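PDB 2X9Z: CELL WALL surface anchor family protein from Streptococcus pneumoniae, which probably builds the shaft of the pneumococcal pilus as its repeating backbone subunit, contributing to cell adhesion. Local coordinates for residues K4-F9 with V20-P25; R56-L61 with N185-K190; E214-E219 with P253-V258. The protein carries 1 engineered substitution. All coordinates share one frame; numbering follows the deposited sequence. Where two conformers were deposited one is given.

Contact 1 (K4-F9 with V20-P25); sequences KIDKDF and VDKDTP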
# COMPACT_ATOMS: atom_id res chain seq x y z
N LYS A 4 6.20 11.56 7.24
CA LYS A 4 5.63 12.02 5.97
C LYS A 4 6.12 11.12 4.86
O LYS A 4 7.21 10.56 4.96
CB LYS A 4 6.04 13.46 5.69
CG LYS A 4 5.55 14.46 6.74
CD LYS A 4 5.89 15.89 6.35
CE LYS A 4 7.38 16.10 6.20
NZ LYS A 4 8.11 15.95 7.49
N ILE A 5 5.33 10.98 3.80
CA ILE A 5 5.69 10.07 2.71
C ILE A 5 5.25 10.59 1.36
O ILE A 5 4.27 11.33 1.26
CB ILE A 5 5.07 8.67 2.95
CG1 ILE A 5 5.65 7.63 1.98
CG2 ILE A 5 3.55 8.72 2.86
CD1 ILE A 5 5.36 6.21 2.41
N ASP A 6 5.98 10.21 0.32
CA ASP A 6 5.55 10.46 -1.03
C ASP A 6 6.02 9.31 -1.92
O ASP A 6 7.03 8.66 -1.63
CB ASP A 6 6.11 11.78 -1.55
CG ASP A 6 5.49 12.20 -2.88
OD1 ASP A 6 4.29 11.92 -3.11
OD2 ASP A 6 6.21 12.80 -3.70
N LYS A 7 5.26 9.05 -2.97
CA LYS A 7 5.64 8.07 -3.96
C LYS A 7 5.57 8.69 -5.34
O LYS A 7 4.59 9.35 -5.68
CB LYS A 7 4.72 6.86 -3.90
CG LYS A 7 5.08 5.85 -4.94
CD LYS A 7 4.14 4.70 -4.99
CE LYS A 7 4.69 3.70 -5.97
NZ LYS A 7 4.04 2.41 -5.80
N ASP A 8 6.59 8.46 -6.15
CA ASP A 8 6.57 8.98 -7.51
C ASP A 8 7.60 8.24 -8.35
O ASP A 8 8.24 7.30 -7.89
CB ASP A 8 6.86 10.49 -7.50
CG ASP A 8 6.16 11.25 -8.62
OD1 ASP A 8 5.90 10.67 -9.69
OD2 ASP A 8 5.86 12.45 -8.40
N PHE A 9 7.74 8.66 -9.60
CA PHE A 9 8.79 8.11 -10.44
C PHE A 9 10.16 8.58 -9.96
O PHE A 9 10.26 9.53 -9.17
CB PHE A 9 8.55 8.50 -11.90
CG PHE A 9 7.19 8.10 -12.40
CD1 PHE A 9 6.25 9.05 -12.76
CD2 PHE A 9 6.85 6.76 -12.47
CE1 PHE A 9 4.99 8.66 -13.20
CE2 PHE A 9 5.60 6.37 -12.91
CZ PHE A 9 4.67 7.33 -13.28
N VAL A 20 3.43 18.51 -8.52
CA VAL A 20 2.19 19.24 -8.79
C VAL A 20 1.34 18.63 -9.91
O VAL A 20 0.12 18.74 -9.89
CB VAL A 20 2.50 20.72 -9.12
CG1 VAL A 20 3.13 20.84 -10.50
CG2 VAL A 20 1.25 21.57 -9.05
N ASP A 21 1.98 17.97 -10.87
CA ASP A 21 1.25 17.40 -12.01
C ASP A 21 1.18 15.88 -11.98
O ASP A 21 0.98 15.24 -13.01
CB ASP A 21 1.82 17.90 -13.35
CG ASP A 21 3.24 17.42 -13.60
OD1 ASP A 21 3.92 17.01 -12.63
OD2 ASP A 21 3.68 17.45 -14.76
N LYS A 22 1.33 15.29 -10.80
CA LYS A 22 1.41 13.83 -10.72
C LYS A 22 0.09 13.15 -11.07
O LYS A 22 0.07 11.96 -11.38
CB LYS A 22 1.94 13.37 -9.36
CG LYS A 22 0.96 13.51 -8.23
CD LYS A 22 1.63 13.22 -6.90
CE LYS A 22 2.13 11.78 -6.83
NZ LYS A 22 2.75 11.53 -5.49
N ASP A 23 -1.02 13.90 -11.02
CA ASP A 23 -2.31 13.33 -11.41
C ASP A 23 -2.34 12.84 -12.85
O ASP A 23 -3.13 11.95 -13.21
CB ASP A 23 -3.43 14.33 -11.20
CG ASP A 23 -4.77 13.77 -11.62
OD1 ASP A 23 -5.24 12.83 -10.95
OD2 ASP A 23 -5.33 14.25 -12.63
N THR A 24 -1.51 13.44 -13.69
CA THR A 24 -1.47 13.13 -15.10
C THR A 24 -0.65 11.87 -15.34
O THR A 24 0.53 11.82 -14.95
CB THR A 24 -0.86 14.28 -15.89
OG1 THR A 24 -1.68 15.45 -15.74
CG2 THR A 24 -0.76 13.93 -17.36
N PRO A 25 -1.25 10.84 -15.94
CA PRO A 25 -0.46 9.64 -16.23
C PRO A 25 0.68 9.95 -17.19
O PRO A 25 0.51 10.73 -18.13
CB PRO A 25 -1.48 8.69 -16.88
CG PRO A 25 -2.81 9.16 -16.38
CD PRO A 25 -2.68 10.66 -16.27
O HOH W 1 4.93 13.38 -5.99
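The ammonium group of Lys22 reaches the strand 4-9 where Asp6 and the Lys7 carbonyl lie close together. Its NZ forms a salt bridge with Asp6 OD1 at 2.9 Å and donates to Lys7 O, also at 2.9 Å; this donor sits 22° off the carbonyl plane. A bend at chi3 (-63°) in an otherwise stretched chain steers NZ along the strand to this spot. Water 1 accepts from Lys22 NZ and gives both its protons away, one to Asp6 OD2 (2.7 Å) and the other to Asp8 OD2 (2.7 Å), so it ties the two carboxylates to the same lysine. Thr254 OG1 is a further hydrogen-bond partner of NZ. Asp6 OD2 also takes the backbone N-H of Asn14, and Asp8 OD2 pairs with Arg19, which pairs with Asp21 too, while Asp8 OD1 receives the N-H of Phe9 at 2.7 Å. NZ of Lys22 and both oxygens of Asp6 and of Asp8 thus all have partners, and the charges probably balance. In between, the Lys7 side chain leads away to its covalent link with Asn132, with Asp55 OD1 hydrogen-bonded to NZ: an intramolecular isopeptide bond joining the two sheets of the first pilin domain, as in CnaA-type domains.

Contact 2 (R56-L61 with N185-K190); sequences RMTEGL and NAQAGK. Engineered in segment 185-190: Ala188 (natural residue Thr).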
# COMPACT_ATOMS: atom_id res chain seq x y z
N ARG A 56 1.73 -2.54 -3.69
CA ARG A 56 1.14 -3.43 -4.70
C ARG A 56 0.78 -2.62 -5.92
O ARG A 56 0.56 -1.42 -5.83
CB ARG A 56 -0.10 -4.14 -4.17
CG ARG A 56 0.16 -5.10 -3.01
CD ARG A 56 0.97 -6.32 -3.47
NE ARG A 56 1.11 -7.34 -2.42
CZ ARG A 56 1.97 -7.28 -1.41
NH1 ARG A 56 2.77 -6.22 -1.28
NH2 ARG A 56 2.03 -8.26 -0.52
N MSE A 57 0.73 -3.27 -7.08
CA MSE A 57 0.44 -2.52 -8.30
C MSE A 57 -0.51 -3.27 -9.22
O MSE A 57 -0.68 -4.49 -9.13
CB MSE A 57 1.73 -2.11 -9.00
CG MSE A 57 2.63 -3.26 -9.40
SE MSE A 57 4.51 -2.71 -9.45
CE MSE A 57 4.78 -2.66 -7.52
N THR A 58 -1.16 -2.52 -10.10
CA THR A 58 -2.18 -3.09 -10.98
C THR A 58 -1.54 -3.95 -12.07
O THR A 58 -0.34 -3.85 -12.33
CB THR A 58 -3.09 -1.99 -11.55
OG1 THR A 58 -2.30 -1.01 -12.22
CG2 THR A 58 -3.85 -1.31 -10.41
N GLU A 59 -2.34 -4.81 -12.69
CA GLU A 59 -1.79 -5.93 -13.45
C GLU A 59 -0.99 -5.55 -14.71
O GLU A 59 -0.19 -6.35 -15.19
CB GLU A 59 -2.88 -6.95 -13.79
CG GLU A 59 -3.92 -6.44 -14.76
CD GLU A 59 -4.85 -7.54 -15.24
OE1 GLU A 59 -4.75 -8.68 -14.75
OE2 GLU A 59 -5.69 -7.25 -16.11
N GLY A 60 -1.19 -4.34 -15.22
CA GLY A 60 -0.46 -3.86 -16.38
C GLY A 60 0.97 -3.45 -16.05
O GLY A 60 1.75 -3.15 -16.94
N LEU A 61 1.29 -3.42 -14.76
CA LEU A 61 2.66 -3.18 -14.31
C LEU A 61 3.23 -4.44 -13.68
O LEU A 61 2.77 -4.86 -12.62
CB LEU A 61 2.72 -2.04 -13.30
CG LEU A 61 2.52 -0.63 -13.84
CD1 LEU A 61 2.16 0.31 -12.70
CD2 LEU A 61 3.77 -0.16 -14.57
N ASN A 185 -11.36 2.56 -7.63
CA ASN A 185 -10.77 2.04 -8.86
C ASN A 185 -9.26 2.09 -8.68
O ASN A 185 -8.70 3.16 -8.51
CB ASN A 185 -11.21 2.91 -10.04
CG ASN A 185 -10.63 2.44 -11.37
OD1 ASN A 185 -9.47 2.04 -11.45
ND2 ASN A 185 -11.43 2.52 -12.42
N ALA A 186 -8.60 0.93 -8.68
CA ALA A 186 -7.18 0.85 -8.34
C ALA A 186 -6.31 1.47 -9.42
O ALA A 186 -5.17 1.85 -9.17
CB ALA A 186 -6.77 -0.59 -8.07
N GLN A 187 -6.85 1.58 -10.62
CA GLN A 187 -6.08 2.08 -11.75
C GLN A 187 -6.19 3.60 -11.86
O GLN A 187 -5.19 4.28 -12.05
CB GLN A 187 -6.50 1.39 -13.04
CG GLN A 187 -6.36 -0.13 -12.95
CD GLN A 187 -7.01 -0.86 -14.10
OE1 GLN A 187 -7.90 -1.70 -13.90
NE2 GLN A 187 -6.57 -0.57 -15.31
N ALA A 188 -7.41 4.12 -11.69
CA ALA A 188 -7.68 5.53 -11.93
C ALA A 188 -7.73 6.38 -10.66
O ALA A 188 -7.47 7.58 -10.70
CB ALA A 188 -8.96 5.70 -12.73
N GLY A 189 -8.10 5.76 -9.54
CA GLY A 189 -8.01 6.42 -8.24
C GLY A 189 -9.28 7.00 -7.64
O GLY A 189 -9.26 7.54 -6.53
N LYS A 190 -10.40 6.89 -8.36
CA LYS A 190 -11.65 7.48 -7.89
C LYS A 190 -12.50 6.51 -7.06
O LYS A 190 -12.50 5.31 -7.30
CB LYS A 190 -12.46 7.99 -9.08
CG LYS A 190 -13.64 8.87 -8.72
CD LYS A 190 -14.21 9.53 -9.97
CE LYS A 190 -15.47 10.33 -9.65
NZ LYS A 190 -16.05 10.90 -10.90
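Thr58 meets the turn 185-190 with its methyl group. CG2 lies 3.6 Å from Ala186 O, 3.8 Å from Ala186 CB and 3.8 Å from Gln187 CG, so one methyl touches a carbonyl oxygen, another methyl and a methylene. It is placed there by chi1 of 56°, which sets CG2 anti to the carbonyl carbon and turns OG1 to a different set of partners, Glu130 OE1 and the backbone N of Ser131. Those bonds fix the rotation of the threonine. Gln187 presents only the root of its chain to Thr58; the amide runs on past it, with OE1 taking the N-H of Glu214 and NE2 giving to Pro129 O.

One shell further out, each loop is held by its own bonds. Thr58 opens a type I turn closed by Leu61 N to Thr58 O at 3.0 Å. Across from it, Asn185 OD1 accepts from Gln187 N (2.8 Å) in the carbonyl plane, an Asx turn, and from Ala188 N (2.9 Å), which stands above that plane. The second donor belongs to an engineered alanine, but it is a backbone N-H. Gly189, at a positive phi of 101°, lets the chain turn back toward Lys190, and Lys190 O takes the N-H of Asn185.

The direct contact between the segments is therefore van der Waals packing, small and nonpolar apart from the Ala186 oxygen. The methyl packs at the joint between the two pilin domains, and the surrounding hydrogen bonds probably help to fix how they sit against each other.

Contact 3 (E214-E219 with P253-V258); sequences EYKFVE and PTEPKV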
# COMPACT_ATOMS: atom_id res chain seq x y z
N GLU A 214 -9.70 -3.51 -12.00
CA GLU A 214 -9.22 -3.83 -10.65
C GLU A 214 -9.64 -2.76 -9.66
O GLU A 214 -9.50 -1.57 -9.94
CB GLU A 214 -7.70 -3.95 -10.64
CG GLU A 214 -7.20 -5.21 -11.29
CD GLU A 214 -5.71 -5.34 -11.17
OE1 GLU A 214 -5.00 -4.66 -11.94
OE2 GLU A 214 -5.24 -6.10 -10.31
N TYR A 215 -10.15 -3.20 -8.51
CA TYR A 215 -10.59 -2.30 -7.46
C TYR A 215 -9.89 -2.65 -6.16
O TYR A 215 -9.27 -3.70 -6.03
CB TYR A 215 -12.10 -2.43 -7.22
CG TYR A 215 -12.98 -2.17 -8.42
CD1 TYR A 215 -13.52 -0.92 -8.65
CD2 TYR A 215 -13.29 -3.19 -9.31
CE1 TYR A 215 -14.33 -0.68 -9.75
CE2 TYR A 215 -14.10 -2.97 -10.41
CZ TYR A 215 -14.63 -1.71 -10.62
OH TYR A 215 -15.44 -1.48 -11.70
N LYS A 216 -10.00 -1.76 -5.18
CA LYS A 216 -9.44 -2.02 -3.86
C LYS A 216 -10.40 -1.47 -2.81
O LYS A 216 -10.95 -0.38 -2.99
CB LYS A 216 -8.06 -1.37 -3.72
CG LYS A 216 -8.02 0.13 -4.00
CD LYS A 216 -6.59 0.70 -3.98
CE LYS A 216 -6.61 2.22 -4.18
NZ LYS A 216 -5.25 2.81 -4.29
N PHE A 217 -10.62 -2.22 -1.73
CA PHE A 217 -11.33 -1.68 -0.57
C PHE A 217 -10.29 -1.02 0.33
O PHE A 217 -9.37 -1.70 0.82
CB PHE A 217 -12.03 -2.78 0.24
CG PHE A 217 -13.26 -3.34 -0.41
CD1 PHE A 217 -14.47 -2.66 -0.38
CD2 PHE A 217 -13.23 -4.60 -1.00
CE1 PHE A 217 -15.61 -3.20 -0.96
CE2 PHE A 217 -14.36 -5.15 -1.57
CZ PHE A 217 -15.55 -4.45 -1.56
N VAL A 218 -10.42 0.28 0.55
CA VAL A 218 -9.51 0.99 1.45
C VAL A 218 -10.25 1.26 2.76
O VAL A 218 -11.23 2.00 2.79
CB VAL A 218 -9.01 2.31 0.82
CG1 VAL A 218 -7.95 2.95 1.70
CG2 VAL A 218 -8.48 2.09 -0.60
N GLU A 219 -9.79 0.64 3.84
CA GLU A 219 -10.42 0.81 5.14
C GLU A 219 -10.24 2.24 5.64
O GLU A 219 -9.11 2.75 5.71
CB GLU A 219 -9.83 -0.17 6.14
CG GLU A 219 -10.50 -0.18 7.49
CD GLU A 219 -9.99 -1.31 8.36
OE1 GLU A 219 -10.16 -2.48 7.97
OE2 GLU A 219 -9.42 -1.03 9.44
N PRO A 253 0.51 7.51 0.55
CA PRO A 253 0.93 8.59 -0.36
C PRO A 253 0.03 8.68 -1.59
O PRO A 253 -0.60 7.70 -2.00
CB PRO A 253 2.34 8.16 -0.79
CG PRO A 253 2.35 6.68 -0.61
CD PRO A 253 1.47 6.39 0.56
N THR A 254 -0.04 9.87 -2.18
CA THR A 254 -0.65 10.00 -3.49
C THR A 254 0.19 9.21 -4.48
O THR A 254 1.40 9.04 -4.29
CB THR A 254 -0.79 11.47 -3.93
OG1 THR A 254 0.48 12.11 -3.86
CG2 THR A 254 -1.80 12.20 -3.04
N GLU A 255 -0.46 8.72 -5.53
CA GLU A 255 0.10 7.68 -6.38
C GLU A 255 0.31 8.19 -7.81
O GLU A 255 -0.54 8.88 -8.37
CB GLU A 255 -0.83 6.47 -6.37
CG GLU A 255 -1.18 5.98 -4.94
CD GLU A 255 -2.39 5.04 -4.87
OE1 GLU A 255 -2.62 4.46 -3.78
OE2 GLU A 255 -3.11 4.88 -5.88
N PRO A 256 1.46 7.86 -8.40
CA PRO A 256 1.72 8.20 -9.80
C PRO A 256 0.98 7.23 -10.71
O PRO A 256 0.55 6.17 -10.26
CB PRO A 256 3.23 7.99 -9.93
CG PRO A 256 3.50 6.85 -8.99
CD PRO A 256 2.54 7.03 -7.83
N LYS A 257 0.82 7.60 -11.97
CA LYS A 257 0.14 6.74 -12.94
C LYS A 257 0.90 6.68 -14.26
O LYS A 257 1.60 7.63 -14.63
CB LYS A 257 -1.28 7.25 -13.22
CG LYS A 257 -2.21 7.18 -12.02
CD LYS A 257 -3.56 7.78 -12.35
CE LYS A 257 -4.49 7.73 -11.16
NZ LYS A 257 -3.81 8.24 -9.94
N VAL A 258 0.76 5.56 -14.95
CA VAL A 258 1.29 5.45 -16.30
C VAL A 258 0.15 5.09 -17.25
O VAL A 258 -0.90 4.60 -16.82
CB VAL A 258 2.39 4.38 -16.41
CG1 VAL A 258 3.52 4.71 -15.45
CG2 VAL A 258 1.83 3.00 -16.13
O HOH W 2 -3.89 1.91 -6.63
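The ammonium of Lys216 and the carboxylate of Glu255 are brought together by two quite different first torsions. In Lys216, chi1 of 56° puts CG between the backbone N and the carbonyl carbon, and the rest of the chain is fully extended. In Glu255, CG stands beside the backbone N (chi1 -52°) before an extended run to the carboxylate. Approaching from opposite directions, these two long chains span backbones whose nearest CA atoms, those of Lys216 and Glu255, are 13.8 Å apart.

The setting is the joint between the two pilin domains. Strand 215-219 is an edge strand of the three-stranded sheet of one, pairing through its backbone with strand 179-185. The segment 253-258 belongs to the chain that comes back to the other, where strand 257-259 lies between strands 26-27 and 130-139. Between these two segments the link is the ammonium of Lys216 against the carboxylate of Glu255, with little surface buried around it.

Lys216 NZ is 3.1 Å from Glu255 OE1 and 3.4 Å from Glu255 OE2, so the ammonium faces both oxygens but favours one. Water 2 joins the pair from the side, accepting from Lys216 NZ at 2.9 Å and lying within hydrogen-bonding distance of Glu255 OE2. Both chains also pack on Asp133 of strand 130-139, and Ser131 of that strand touches Glu255. With Asp133 nearby as a second carboxylate, the lysine probably sits in a negative environment that favours its charged form. Glu255 OE1 sits almost straight ahead of the lysine, with a CE-NZ-OE1 angle of about 164°, so the NZ hydrogens splay around that line and do not point along it.

In the fold
Contacts 2 and 3 lie at the joint between the two pilin domains, and the chain 253-258 connects contact 3 with contact 1. Contact 1, inside the first domain, is about 12 Å from contact 3 between centres, yet they touch: Lys22 NZ is 2.9 Å from Thr254 OG1, and Phe9 CZ packs at 3.7 Å on Pro256 CB. Contacts 2 and 3, centres about 6 Å apart, are joined by Glu214 of contact 3, whose OE1 takes Glu59 N at 2.8 Å and whose O takes Ala186 N at 2.9 Å. Contacts 1 and 2 do not touch, with nearest atoms about 5 Å apart. The Lys7-Asn132 link starts from contact 1 and ends on strand 130-139, which borders the other two contacts.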